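Local coordinates for protein flavocytochrome C3 fumarate reductase (Shewanella frigidimarina, PDB 1QO8) that catalyses the reduction of fumarate to succinate in vitro, using one FAD and four covalently bound haem c groups per subunit, and may serve electron transport to ferric iron, at residues E45-K50 against P55-L60; N418-Y421 against M426-G429; Q216-E219 against N224-D227; A136-K141 against R257-E262. All coordinates share one frame; numbering follows the deposited sequence.

Contact 1 of 4, residues E45-K50 against P55-L60; sequences ELANDK and PHNSHL. With HEM (protoporphyrin IX containing Fe), chain C.
Leu46 lies against His56 where the chain leaves helix 43-46. Its CB sits 3.9 Å from His56 CB, and its CD1 reaches over one face of the imidazole. His56 has CG anti to the carbonyl carbon (chi1 -53°), which sets the root of the ring beside Leu46 CB. A water sits at the edge of the His56 ring, in its plane. It accepts from His56 ND1 at 2.7 Å and donates to Leu46 O at 3.1 Å. His56 NE2 binds the iron of haem c 3 opposite His69. With that iron bond, the water bridge probably limits the ring's rotation. Beyond the helix, Ala47 CB touches Asn57 CB at 3.9 Å. The segments belong to the tetrahaem cytochrome domain, where two histidines hold each of these irons. Residues 55-60 supply one ligand to each of two haems. His59 NE2 binds the iron of haem c 4 at 1.9 Å, with His83 as the other axial ligand. Beside it, Leu60 CD1 meets the vinyl-derived carbon CAB of that haem at 3.4 Å, and Leu60 CD2 lies near the methyl carbon CMC. An alanine in place of Leu60 would probably leave a gap beside this haem edge and weaken the packing on Phe155 and Met161. Ser58 OG comes 3.4 Å from carbon CBB of the same haem.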
loop_
_atom_site.group_PDB
_atom_site.type_symbol
_atom_site.label_atom_id
_atom_site.label_comp_id
_atom_site.label_asym_id
_atom_site.label_seq_id
_atom_site.Cartn_x
_atom_site.Cartn_y
_atom_site.Cartn_z
ATOM N N GLU A 45 -46.216 -1.393 15.299
ATOM C CA GLU A 45 -47.231 -2.315 15.750
ATOM C C GLU A 45 -46.572 -3.586 16.183
ATOM O O GLU A 45 -47.049 -4.240 17.112
ATOM C CB GLU A 45 -48.244 -2.460 14.572
ATOM C CG GLU A 45 -49.315 -3.509 14.895
ATOM C CD GLU A 45 -50.531 -3.365 13.936
ATOM O OE1 GLU A 45 -50.470 -2.750 12.868
ATOM O OE2 GLU A 45 -51.580 -3.921 14.338
ATOM N N LEU A 46 -45.473 -4.052 15.548
ATOM C CA LEU A 46 -44.903 -5.318 15.995
ATOM C C LEU A 46 -44.151 -5.112 17.313
ATOM O O LEU A 46 -43.931 -6.081 18.021
ATOM C CB LEU A 46 -43.941 -5.943 14.974
ATOM C CG LEU A 46 -44.648 -6.389 13.662
ATOM C CD1 LEU A 46 -43.559 -6.615 12.630
ATOM C CD2 LEU A 46 -45.421 -7.695 13.875
ATOM N N ALA A 47 -43.737 -3.892 17.657
ATOM C CA ALA A 47 -42.860 -3.687 18.802
ATOM C C ALA A 47 -43.536 -4.092 20.114
ATOM O O ALA A 47 -44.749 -3.985 20.318
ATOM C CB ALA A 47 -42.369 -2.251 18.919
ATOM N N ASN A 48 -42.678 -4.664 20.947
ATOM C CA ASN A 48 -43.105 -5.051 22.286
ATOM C C ASN A 48 -42.626 -3.968 23.242
ATOM O O ASN A 48 -42.688 -2.760 22.901
ATOM C CB ASN A 48 -42.564 -6.463 22.422
ATOM C CG ASN A 48 -43.002 -7.112 23.716
ATOM O OD1 ASN A 48 -42.715 -6.497 24.752
ATOM N ND2 ASN A 48 -43.649 -8.259 23.586
ATOM N N ASP A 49 -42.219 -4.156 24.450
ATOM C CA ASP A 49 -41.736 -3.123 25.377
ATOM C C ASP A 49 -41.365 -3.922 26.626
ATOM O O ASP A 49 -40.356 -3.682 27.259
ATOM C CB ASP A 49 -42.603 -1.953 25.672
ATOM C CG ASP A 49 -43.882 -1.935 26.451
ATOM O OD1 ASP A 49 -44.315 -2.877 27.130
ATOM O OD2 ASP A 49 -44.581 -0.886 26.425
ATOM N N LYS A 50 -42.058 -5.033 26.788
ATOM C CA LYS A 50 -41.799 -6.064 27.753
ATOM C C LYS A 50 -40.755 -7.087 27.275
ATOM O O LYS A 50 -40.896 -8.288 27.527
ATOM C CB LYS A 50 -43.089 -6.843 27.985
ATOM C CG LYS A 50 -44.371 -6.017 28.022
ATOM C CD LYS A 50 -45.491 -7.016 28.354
ATOM C CE LYS A 50 -46.877 -6.454 28.147
ATOM N NZ LYS A 50 -47.853 -7.591 28.164
ATOM N N PRO A 55 -36.214 -7.100 18.415
ATOM C CA PRO A 55 -35.786 -7.312 17.041
ATOM C C PRO A 55 -36.592 -6.360 16.216
ATOM O O PRO A 55 -36.131 -5.790 15.223
ATOM C CB PRO A 55 -36.003 -8.796 16.811
ATOM C CG PRO A 55 -36.562 -9.368 18.057
ATOM C CD PRO A 55 -36.931 -8.248 18.990
ATOM N N HIS A 56 -37.836 -6.008 16.687
ATOM C CA HIS A 56 -38.656 -5.140 15.878
ATOM C C HIS A 56 -38.599 -3.725 16.356
ATOM O O HIS A 56 -39.555 -3.010 16.022
ATOM C CB HIS A 56 -40.172 -5.570 15.913
ATOM C CG HIS A 56 -40.223 -7.026 15.551
ATOM N ND1 HIS A 56 -40.811 -7.945 16.388
ATOM C CD2 HIS A 56 -39.774 -7.715 14.461
ATOM C CE1 HIS A 56 -40.651 -9.167 15.903
ATOM N NE2 HIS A 56 -40.063 -9.057 14.722
ATOM N N ASN A 57 -37.663 -3.326 17.193
ATOM C CA ASN A 57 -37.523 -1.874 17.398
ATOM C C ASN A 57 -36.081 -1.625 17.903
ATOM O O ASN A 57 -35.794 -1.958 19.046
ATOM C CB ASN A 57 -38.564 -1.426 18.427
ATOM C CG ASN A 57 -38.456 0.051 18.885
ATOM O OD1 ASN A 57 -38.035 0.926 18.118
ATOM N ND2 ASN A 57 -38.947 0.239 20.115
ATOM N N SER A 58 -35.187 -1.379 16.930
ATOM C CA SER A 58 -33.763 -1.451 17.228
ATOM C C SER A 58 -33.225 -0.157 16.664
ATOM O O SER A 58 -33.938 0.434 15.824
ATOM C CB SER A 58 -33.245 -2.719 16.602
ATOM O OG SER A 58 -32.879 -2.486 15.230
ATOM N N HIS A 59 -31.929 0.142 16.914
ATOM C CA HIS A 59 -31.271 1.287 16.300
ATOM C C HIS A 59 -31.066 1.142 14.783
ATOM O O HIS A 59 -30.945 2.155 14.081
ATOM C CB HIS A 59 -29.941 1.563 17.032
ATOM C CG HIS A 59 -28.939 0.418 16.999
ATOM N ND1 HIS A 59 -28.136 0.158 15.922
ATOM C CD2 HIS A 59 -28.665 -0.560 17.881
ATOM C CE1 HIS A 59 -27.363 -0.915 16.211
ATOM N NE2 HIS A 59 -27.664 -1.380 17.442
ATOM N N LEU A 60 -31.085 -0.036 14.212
ATOM C CA LEU A 60 -31.128 -0.280 12.747
ATOM C C LEU A 60 -32.264 0.468 12.050
ATOM O O LEU A 60 -32.021 0.819 10.889
ATOM C CB LEU A 60 -31.258 -1.775 12.433
ATOM C CG LEU A 60 -30.158 -2.666 13.025
ATOM C CD1 LEU A 60 -30.262 -4.128 12.721
ATOM C CD2 LEU A 60 -28.765 -2.164 12.560
HETATM C CHA HEM C . -25.960 -0.759 20.581
HETATM C CHB HEM C . -29.559 -3.991 20.166
HETATM C CHC HEM C . -27.971 -4.782 15.673
HETATM C CHD HEM C . -23.806 -2.496 16.645
HETATM C C1A HEM C . -27.090 -1.473 20.879
HETATM C C2A HEM C . -27.999 -1.341 22.005
HETATM C C3A HEM C . -28.985 -2.218 21.881
HETATM C C4A HEM C . -28.716 -2.983 20.660
HETATM C CMA HEM C . -30.190 -2.536 22.799
HETATM C CAA HEM C . -27.765 -0.349 23.191
HETATM C CBA HEM C . -28.527 0.982 23.039
HETATM C CGA HEM C . -27.898 1.809 21.943
HETATM O O1A HEM C . -28.672 2.055 20.959
HETATM O O2A HEM C . -26.691 2.191 22.057
HETATM C C1B HEM C . -29.538 -4.347 18.824
HETATM C C2B HEM C . -30.593 -5.048 18.103
HETATM C C3B HEM C . -30.155 -5.220 16.870
HETATM C C4B HEM C . -28.826 -4.685 16.744
HETATM C CMB HEM C . -31.919 -5.390 18.762
HETATM C CAB HEM C . -30.893 -5.788 15.582
HETATM C CBB HEM C . -32.227 -5.775 15.498
HETATM C C1C HEM C . -26.679 -4.332 15.544
HETATM C C2C HEM C . -25.809 -4.413 14.377
HETATM C C3C HEM C . -24.690 -3.749 14.650
HETATM C C4C HEM C . -24.800 -3.221 15.988
HETATM C CMC HEM C . -26.235 -5.192 13.128
HETATM C CAC HEM C . -23.422 -3.438 13.774
HETATM C CBC HEM C . -23.498 -3.197 12.469
HETATM C C1D HEM C . -24.045 -1.785 17.792
HETATM C C2D HEM C . -23.103 -0.813 18.387
HETATM C C3D HEM C . -23.707 -0.332 19.461
HETATM C C4D HEM C . -25.009 -0.953 19.600
HETATM C CMD HEM C . -21.714 -0.502 17.794
HETATM C CAD HEM C . -23.158 0.723 20.487
HETATM C CBD HEM C . -22.723 0.073 21.777
HETATM C CGD HEM C . -22.213 0.975 22.930
HETATM O O1D HEM C . -21.465 1.939 22.678
HETATM O O2D HEM C . -22.556 0.711 24.099
HETATM N NA HEM C . -27.615 -2.455 20.041
HETATM N NB HEM C . -28.463 -4.171 17.977
HETATM N NC HEM C . -26.028 -3.589 16.507
HETATM N ND HEM C . -25.181 -1.852 18.547
HETATM FE FE HEM C . -26.866 -2.954 18.224
HETATM O O HOH W 1 -41.455 -7.553 19.027
#

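Contact 2 of 4, residues N418-Y421 against M426-G429; sequences NQLY and MVRG
Leu420 and Tyr421 on helix 418-423 meet Val427 and Arg428 on helix 425-432. Leu420 is buried and comes first along the chain. Its CD2 touches Val427 CG2 at 3.7 Å, and the two side chains cross at about a right angle. Leu482 also packs on Leu420. Tyr421 follows and makes the wider contact. Its CG is anti to the backbone N (chi1 -175°), which brings the ring across to the second helix. Tyr421 CD1 lies 3.8 Å from Val427 CG1. Farther along the Tyr421 ring, CE1 is 4.0 Å from Arg428 CA, and the hydroxyl OH is 4.0 Å from Arg428 CG. That hydroxyl is hydrogen-bonded to Asp431, farther along helix 425-432, and the ring stacks with Tyr490. The Arg428 chain bends at chi2 and chi3, so its guanidinium turns back to the tyrosine backbone. Arg428 NH2 donates to Tyr421 O at 2.9 Å with an N-H...O angle of 160°. The bond lies in the carbonyl plane, on a lone pair, and close to the guanidinium plane. The guanidinium and phenol planes are 65° apart. Arg428 CZ is 5.9 Å from the centroid of the Tyr421 ring, so any cation-pi attraction is weak at most. A leucine in place of Arg428 would probably leave Tyr421 O without this donor and the tyrosine ring less closely flanked. Val427 also packs on Val375 of helix 374-377. The arrangement is plain packing of two consecutive short helices in the flavoprotein region, joined by apolar side chains and one side-chain-to-backbone bond.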
loop_
_atom_site.group_PDB
_atom_site.type_symbol
_atom_site.label_atom_id
_atom_site.label_comp_id
_atom_site.label_asym_id
_atom_site.label_seq_id
_atom_site.Cartn_x
_atom_site.Cartn_y
_atom_site.Cartn_z
ATOM N N ASN A 418 -18.793 -5.649 42.084
ATOM C CA ASN A 418 -20.022 -4.868 42.251
ATOM C C ASN A 418 -19.822 -3.452 42.602
ATOM O O ASN A 418 -20.715 -2.624 42.365
ATOM C CB ASN A 418 -20.966 -5.508 43.309
ATOM C CG ASN A 418 -22.296 -4.903 43.688
ATOM O OD1 ASN A 418 -23.345 -5.384 44.129
ATOM N ND2 ASN A 418 -22.612 -3.602 43.559
ATOM N N GLN A 419 -18.629 -3.026 43.149
ATOM C CA GLN A 419 -18.459 -1.597 43.406
ATOM C C GLN A 419 -18.389 -0.846 42.104
ATOM O O GLN A 419 -18.857 0.278 41.842
ATOM C CB GLN A 419 -17.202 -1.268 44.310
ATOM C CG GLN A 419 -16.942 -2.286 45.414
ATOM C CD GLN A 419 -15.561 -2.111 46.064
ATOM O OE1 GLN A 419 -15.196 -1.070 46.629
ATOM N NE2 GLN A 419 -14.660 -3.050 45.882
ATOM N N LEU A 420 -17.552 -1.403 41.152
ATOM C CA LEU A 420 -17.472 -0.711 39.873
ATOM C C LEU A 420 -18.864 -0.813 39.216
ATOM O O LEU A 420 -19.292 0.155 38.666
ATOM C CB LEU A 420 -16.437 -1.343 38.885
ATOM C CG LEU A 420 -16.037 -0.426 37.736
ATOM C CD1 LEU A 420 -14.542 -0.685 37.374
ATOM C CD2 LEU A 420 -16.841 -0.691 36.442
ATOM N N TYR A 421 -19.472 -1.970 39.225
ATOM C CA TYR A 421 -20.752 -2.174 38.515
ATOM C C TYR A 421 -21.736 -1.132 39.013
ATOM O O TYR A 421 -22.373 -0.443 38.218
ATOM C CB TYR A 421 -21.356 -3.551 38.778
ATOM C CG TYR A 421 -22.623 -3.902 37.990
ATOM C CD1 TYR A 421 -22.515 -4.468 36.714
ATOM C CD2 TYR A 421 -23.896 -3.740 38.550
ATOM C CE1 TYR A 421 -23.657 -4.832 36.039
ATOM C CE2 TYR A 421 -25.052 -4.064 37.891
ATOM C CZ TYR A 421 -24.907 -4.614 36.579
ATOM O OH TYR A 421 -26.007 -5.020 35.867
ATOM N N MET A 426 -22.388 2.856 32.416
ATOM C CA MET A 426 -21.800 2.256 31.197
ATOM C C MET A 426 -21.572 0.781 31.282
ATOM O O MET A 426 -22.038 0.005 30.437
ATOM C CB MET A 426 -20.499 2.983 30.861
ATOM C CG MET A 426 -19.695 2.321 29.748
ATOM S SD MET A 426 -18.112 3.162 29.523
ATOM C CE MET A 426 -18.612 4.860 29.291
ATOM N N VAL A 427 -21.182 0.154 32.360
ATOM C CA VAL A 427 -20.910 -1.281 32.390
ATOM C C VAL A 427 -22.208 -2.021 32.614
ATOM O O VAL A 427 -22.379 -3.221 32.241
ATOM C CB VAL A 427 -19.916 -1.351 33.594
ATOM C CG1 VAL A 427 -20.090 -2.588 34.392
ATOM C CG2 VAL A 427 -18.473 -0.953 33.178
ATOM N N ARG A 428 -23.167 -1.369 33.279
ATOM C CA ARG A 428 -24.531 -1.929 33.382
ATOM C C ARG A 428 -25.133 -2.025 31.935
ATOM O O ARG A 428 -25.766 -3.029 31.671
ATOM C CB ARG A 428 -25.388 -1.105 34.312
ATOM C CG ARG A 428 -26.793 -1.190 34.816
ATOM C CD ARG A 428 -26.971 -0.708 36.289
ATOM N NE ARG A 428 -25.936 0.050 36.981
ATOM C CZ ARG A 428 -25.641 1.308 37.288
ATOM N NH1 ARG A 428 -26.328 2.443 37.030
ATOM N NH2 ARG A 428 -24.479 1.546 37.971
ATOM N N GLY A 429 -24.867 -1.081 31.093
ATOM C CA GLY A 429 -25.264 -1.128 29.650
ATOM C C GLY A 429 -24.584 -2.339 29.007
ATOM O O GLY A 429 -25.275 -3.050 28.246
#

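Contact 3 of 4, residues Q216-E219 against N224-D227; sequences QWLE and NLDD
Leu218 and Leu225 make the apolar part of this contact. Leu218 CD1 and Leu225 CD1 approach to 4.3 Å, a loose touch between methyl groups of two buried side chains. The polar part is built round a water. Glu219 has CG anti to the carbonyl carbon (chi1 -74°) and an extended chain beyond it, which carries the carboxylate toward the loop. The water donates to Glu219 OE2 at 2.6 Å and to Asp226 OD1 at 2.8 Å. It also accepts from Leu225 N at 3.0 Å. Glu219 OE2 and Asp226 OD1 are 4.2 Å apart, and the two carboxylate planes are turned 69° against each other. Their like charges would probably repel, but the water bridges them and Gln174 NE2 is hydrogen-bonded to both oxygens. Within the loop, Asn224 OD1 accepts from Asp226 N at 3.0 Å and forms an Asx turn. The donor stands above the carbonyl plane. The same oxygen also accepts from His243 N. Leu218 packs on Asn135 of helix 131-143 and Val549 of helix 543-563, while Leu225 lies on His240 of strand 239-241. Asp226 and Asp227 both face Arg241 in a classic beta bulge, where strand 227-229 begins beside strand 239-241.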
loop_
_atom_site.group_PDB
_atom_site.type_symbol
_atom_site.label_atom_id
_atom_site.label_comp_id
_atom_site.label_asym_id
_atom_site.label_seq_id
_atom_site.Cartn_x
_atom_site.Cartn_y
_atom_site.Cartn_z
ATOM N N GLN A 216 -26.071 22.115 9.637
ATOM C CA GLN A 216 -27.255 22.795 9.194
ATOM C C GLN A 216 -28.056 22.080 8.123
ATOM O O GLN A 216 -29.283 21.931 8.234
ATOM C CB GLN A 216 -26.884 24.162 8.618
ATOM C CG GLN A 216 -26.682 25.227 9.677
ATOM C CD GLN A 216 -26.154 26.470 8.974
ATOM O OE1 GLN A 216 -26.943 27.261 8.426
ATOM N NE2 GLN A 216 -24.856 26.657 8.934
ATOM N N TRP A 217 -27.342 21.588 7.123
ATOM C CA TRP A 217 -27.929 20.698 6.128
ATOM C C TRP A 217 -28.586 19.508 6.760
ATOM O O TRP A 217 -29.707 19.168 6.427
ATOM C CB TRP A 217 -26.829 20.323 5.133
ATOM C CG TRP A 217 -27.069 19.051 4.358
ATOM C CD1 TRP A 217 -26.486 17.839 4.499
ATOM C CD2 TRP A 217 -28.035 18.905 3.312
ATOM N NE1 TRP A 217 -26.989 16.916 3.589
ATOM C CE2 TRP A 217 -27.944 17.580 2.826
ATOM C CE3 TRP A 217 -28.949 19.783 2.721
ATOM C CZ2 TRP A 217 -28.742 17.135 1.799
ATOM C CZ3 TRP A 217 -29.729 19.324 1.687
ATOM C CH2 TRP A 217 -29.657 17.998 1.257
ATOM N N LEU A 218 -27.943 18.797 7.711
ATOM C CA LEU A 218 -28.653 17.649 8.316
ATOM C C LEU A 218 -29.892 18.075 9.111
ATOM O O LEU A 218 -30.891 17.328 9.149
ATOM C CB LEU A 218 -27.677 16.823 9.140
ATOM C CG LEU A 218 -26.513 16.194 8.330
ATOM C CD1 LEU A 218 -25.417 15.668 9.239
ATOM C CD2 LEU A 218 -27.035 15.101 7.412
ATOM N N GLU A 219 -29.775 19.190 9.830
ATOM C CA GLU A 219 -30.844 19.818 10.553
ATOM C C GLU A 219 -31.991 20.284 9.640
ATOM O O GLU A 219 -33.100 19.953 10.019
ATOM C CB GLU A 219 -30.413 21.115 11.299
ATOM C CG GLU A 219 -29.587 20.608 12.503
ATOM C CD GLU A 219 -28.856 21.770 13.128
ATOM O OE1 GLU A 219 -28.418 22.655 12.355
ATOM O OE2 GLU A 219 -28.781 21.831 14.367
ATOM N N ASN A 224 -31.645 16.019 14.766
ATOM C CA ASN A 224 -31.289 16.834 15.926
ATOM C C ASN A 224 -29.790 16.633 16.234
ATOM O O ASN A 224 -29.337 15.542 16.475
ATOM C CB ASN A 224 -32.195 16.521 17.111
ATOM C CG ASN A 224 -31.868 17.418 18.309
ATOM O OD1 ASN A 224 -30.812 17.363 18.935
ATOM N ND2 ASN A 224 -32.834 18.283 18.688
ATOM N N LEU A 225 -28.991 17.675 16.289
ATOM C CA LEU A 225 -27.605 17.638 16.749
ATOM C C LEU A 225 -27.395 18.792 17.732
ATOM O O LEU A 225 -26.493 19.604 17.599
ATOM C CB LEU A 225 -26.644 17.734 15.557
ATOM C CG LEU A 225 -26.779 16.621 14.479
ATOM C CD1 LEU A 225 -26.030 17.042 13.231
ATOM C CD2 LEU A 225 -26.328 15.307 15.099
ATOM N N ASP A 226 -28.240 18.876 18.775
ATOM C CA ASP A 226 -28.083 19.969 19.733
ATOM C C ASP A 226 -27.080 19.756 20.846
ATOM O O ASP A 226 -26.729 20.768 21.500
ATOM C CB ASP A 226 -29.460 20.361 20.349
ATOM C CG ASP A 226 -30.342 21.118 19.381
ATOM O OD1 ASP A 226 -29.952 21.748 18.373
ATOM O OD2 ASP A 226 -31.570 21.117 19.582
ATOM N N ASP A 227 -26.694 18.547 21.237
ATOM C CA ASP A 227 -25.754 18.343 22.319
ATOM C C ASP A 227 -24.340 18.661 21.822
ATOM O O ASP A 227 -23.983 18.326 20.693
ATOM C CB ASP A 227 -25.850 16.975 22.937
ATOM C CG ASP A 227 -24.946 16.413 24.018
ATOM O OD1 ASP A 227 -23.808 15.900 23.796
ATOM O OD2 ASP A 227 -25.368 16.283 25.214
HETATM O O HOH W 2 -30.152 20.383 15.984
#

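Contact 4 of 4, residues A136-K141 against R257-E262; sequences ASLAAK and RKAAKE
This is a small, buried helix-to-helix contact between helix 131-143 and the last turns of helix 248-262. It is apolar and rests on one leucine. Leu138 points at the second helix and meets it with a single branch, CD2. That methyl lies 3.6 Å from Ala259 O and 4.1 Å from Ala259 CB. It is also 4.0 Å from Ala260 CA, so the branch rests on backbone as much as on side chain. Leu138 has CG anti to the carbonyl carbon (chi1 -71°), and this sends its branched end across to the other helix. The small alanines let the leucine come close to the helix backbone. The nearest CA atoms, those of Leu138 and Ala260, are 6.5 Å apart. Helix 131-143 follows strand 124-127 and the glycine-rich turn of the FAD-binding Rossmann-type fold. The helix also packs on the parallel sheet: Ser137 touches Val126, Val147 and Leu149, and Ala140 touches Val124 and Val147. Ser137 OG is hydrogen-bonded to Gly133 O, one turn back in its own helix. Ala260 also packs on Phe134, which widens the join between the helices. Lys141 NZ is hydrogen-bonded to Gln263 O, just past the end of helix 248-262. The Arg257 side chain starts away from segment 136-141, and its NH2 is hydrogen-bonded to Ser156 O.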
loop_
_atom_site.group_PDB
_atom_site.type_symbol
_atom_site.label_atom_id
_atom_site.label_comp_id
_atom_site.label_asym_id
_atom_site.label_seq_id
_atom_site.Cartn_x
_atom_site.Cartn_y
_atom_site.Cartn_z
ATOM N N ALA A 136 -24.207 12.285 -1.014
ATOM C CA ALA A 136 -23.914 12.452 -2.425
ATOM C C ALA A 136 -25.222 12.329 -3.242
ATOM O O ALA A 136 -25.488 13.160 -4.109
ATOM C CB ALA A 136 -22.830 11.418 -2.863
ATOM N N SER A 137 -26.029 11.297 -3.080
ATOM C CA SER A 137 -27.334 11.189 -3.716
ATOM C C SER A 137 -28.256 12.394 -3.616
ATOM O O SER A 137 -28.861 12.773 -4.644
ATOM C CB SER A 137 -28.137 10.014 -3.142
ATOM O OG SER A 137 -27.307 8.881 -3.407
ATOM N N LEU A 138 -28.455 12.933 -2.434
ATOM C CA LEU A 138 -29.334 14.073 -2.215
ATOM C C LEU A 138 -28.751 15.312 -2.877
ATOM O O LEU A 138 -29.516 16.154 -3.430
ATOM C CB LEU A 138 -29.613 14.350 -0.731
ATOM C CG LEU A 138 -30.507 13.350 0.009
ATOM C CD1 LEU A 138 -30.157 13.195 1.496
ATOM C CD2 LEU A 138 -31.992 13.692 -0.159
ATOM N N ALA A 139 -27.427 15.535 -2.802
ATOM C CA ALA A 139 -26.858 16.683 -3.505
ATOM C C ALA A 139 -26.908 16.486 -5.029
ATOM O O ALA A 139 -26.903 17.465 -5.804
ATOM C CB ALA A 139 -25.416 16.944 -3.094
ATOM N N ALA A 140 -26.846 15.234 -5.489
ATOM C CA ALA A 140 -26.861 15.095 -6.961
ATOM C C ALA A 140 -28.299 15.376 -7.447
ATOM O O ALA A 140 -28.435 16.006 -8.502
ATOM C CB ALA A 140 -26.284 13.803 -7.452
ATOM N N LYS A 141 -29.301 14.931 -6.702
ATOM C CA LYS A 141 -30.706 15.157 -7.015
ATOM C C LYS A 141 -31.045 16.643 -6.889
ATOM O O LYS A 141 -31.628 17.204 -7.820
ATOM C CB LYS A 141 -31.606 14.357 -6.095
ATOM C CG LYS A 141 -33.021 13.970 -6.468
ATOM C CD LYS A 141 -33.019 12.999 -7.622
ATOM C CE LYS A 141 -33.789 11.715 -7.456
ATOM N NZ LYS A 141 -35.275 11.890 -7.364
ATOM N N ARG A 257 -32.092 8.415 5.327
ATOM C CA ARG A 257 -32.993 7.485 4.727
ATOM C C ARG A 257 -34.366 8.133 4.409
ATOM O O ARG A 257 -34.934 7.881 3.327
ATOM C CB ARG A 257 -33.335 6.253 5.572
ATOM C CG ARG A 257 -32.172 5.315 5.816
ATOM C CD ARG A 257 -32.526 4.292 6.890
ATOM N NE ARG A 257 -31.571 3.188 6.867
ATOM C CZ ARG A 257 -31.660 2.247 7.787
ATOM N NH1 ARG A 257 -32.560 2.358 8.781
ATOM N NH2 ARG A 257 -30.841 1.224 7.817
ATOM N N LYS A 258 -34.936 8.807 5.414
ATOM C CA LYS A 258 -36.203 9.478 5.182
ATOM C C LYS A 258 -36.058 10.584 4.141
ATOM O O LYS A 258 -36.873 10.573 3.209
ATOM C CB LYS A 258 -36.870 10.109 6.420
ATOM C CG LYS A 258 -37.101 8.967 7.425
ATOM C CD LYS A 258 -38.416 9.155 8.147
ATOM C CE LYS A 258 -38.903 7.853 8.817
ATOM N NZ LYS A 258 -40.293 8.224 9.342
ATOM N N ALA A 259 -35.059 11.431 4.201
ATOM C CA ALA A 259 -34.926 12.413 3.123
ATOM C C ALA A 259 -34.648 11.782 1.765
ATOM O O ALA A 259 -35.194 12.365 0.804
ATOM C CB ALA A 259 -33.917 13.496 3.441
ATOM N N ALA A 260 -34.043 10.613 1.613
ATOM C CA ALA A 260 -33.800 10.109 0.263
ATOM C C ALA A 260 -35.146 9.573 -0.252
ATOM O O ALA A 260 -35.405 9.756 -1.425
ATOM C CB ALA A 260 -32.698 9.088 0.150
ATOM N N LYS A 261 -35.930 8.928 0.588
ATOM C CA LYS A 261 -37.275 8.485 0.250
ATOM C C LYS A 261 -38.199 9.656 -0.038
ATOM O O LYS A 261 -38.852 9.589 -1.091
ATOM C CB LYS A 261 -37.820 7.517 1.311
ATOM C CG LYS A 261 -39.208 6.971 0.992
ATOM C CD LYS A 261 -39.984 6.438 2.176
ATOM C CE LYS A 261 -40.291 4.951 2.162
ATOM N NZ LYS A 261 -40.897 4.443 3.442
ATOM N N GLU A 262 -38.222 10.776 0.652
ATOM C CA GLU A 262 -39.009 11.944 0.283
ATOM C C GLU A 262 -38.637 12.581 -1.043
ATOM O O GLU A 262 -39.526 13.146 -1.714
ATOM C CB GLU A 262 -39.025 13.036 1.380
ATOM C CG GLU A 262 -39.813 12.611 2.614
ATOM C CD GLU A 262 -39.694 13.392 3.895
ATOM O OE1 GLU A 262 -39.104 14.496 3.967
ATOM O OE2 GLU A 262 -40.205 12.939 4.955
#

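In the fold
From the N terminus, contact 1 comes first and closes a short loop in the cytochrome domain. The other three lie in the flavoprotein region. Contact 4 closes the longest loop, joining helix 131-143 to helix 248-262 across 115 residues. Contact 3 is nested inside that loop and ties the end of helix 201-220 to the approach of strand 227-229. The two touch where Trp217 CZ2 packs on Leu138 CB. Contact 2 follows in series and joins two successive helices, its centre about 41 Å from that of contact 4. Contacts 1 and 4 also meet: Leu60 O and Arg257 NH1 form a probable hydrogen bond linking the haem domain to the flavoprotein region.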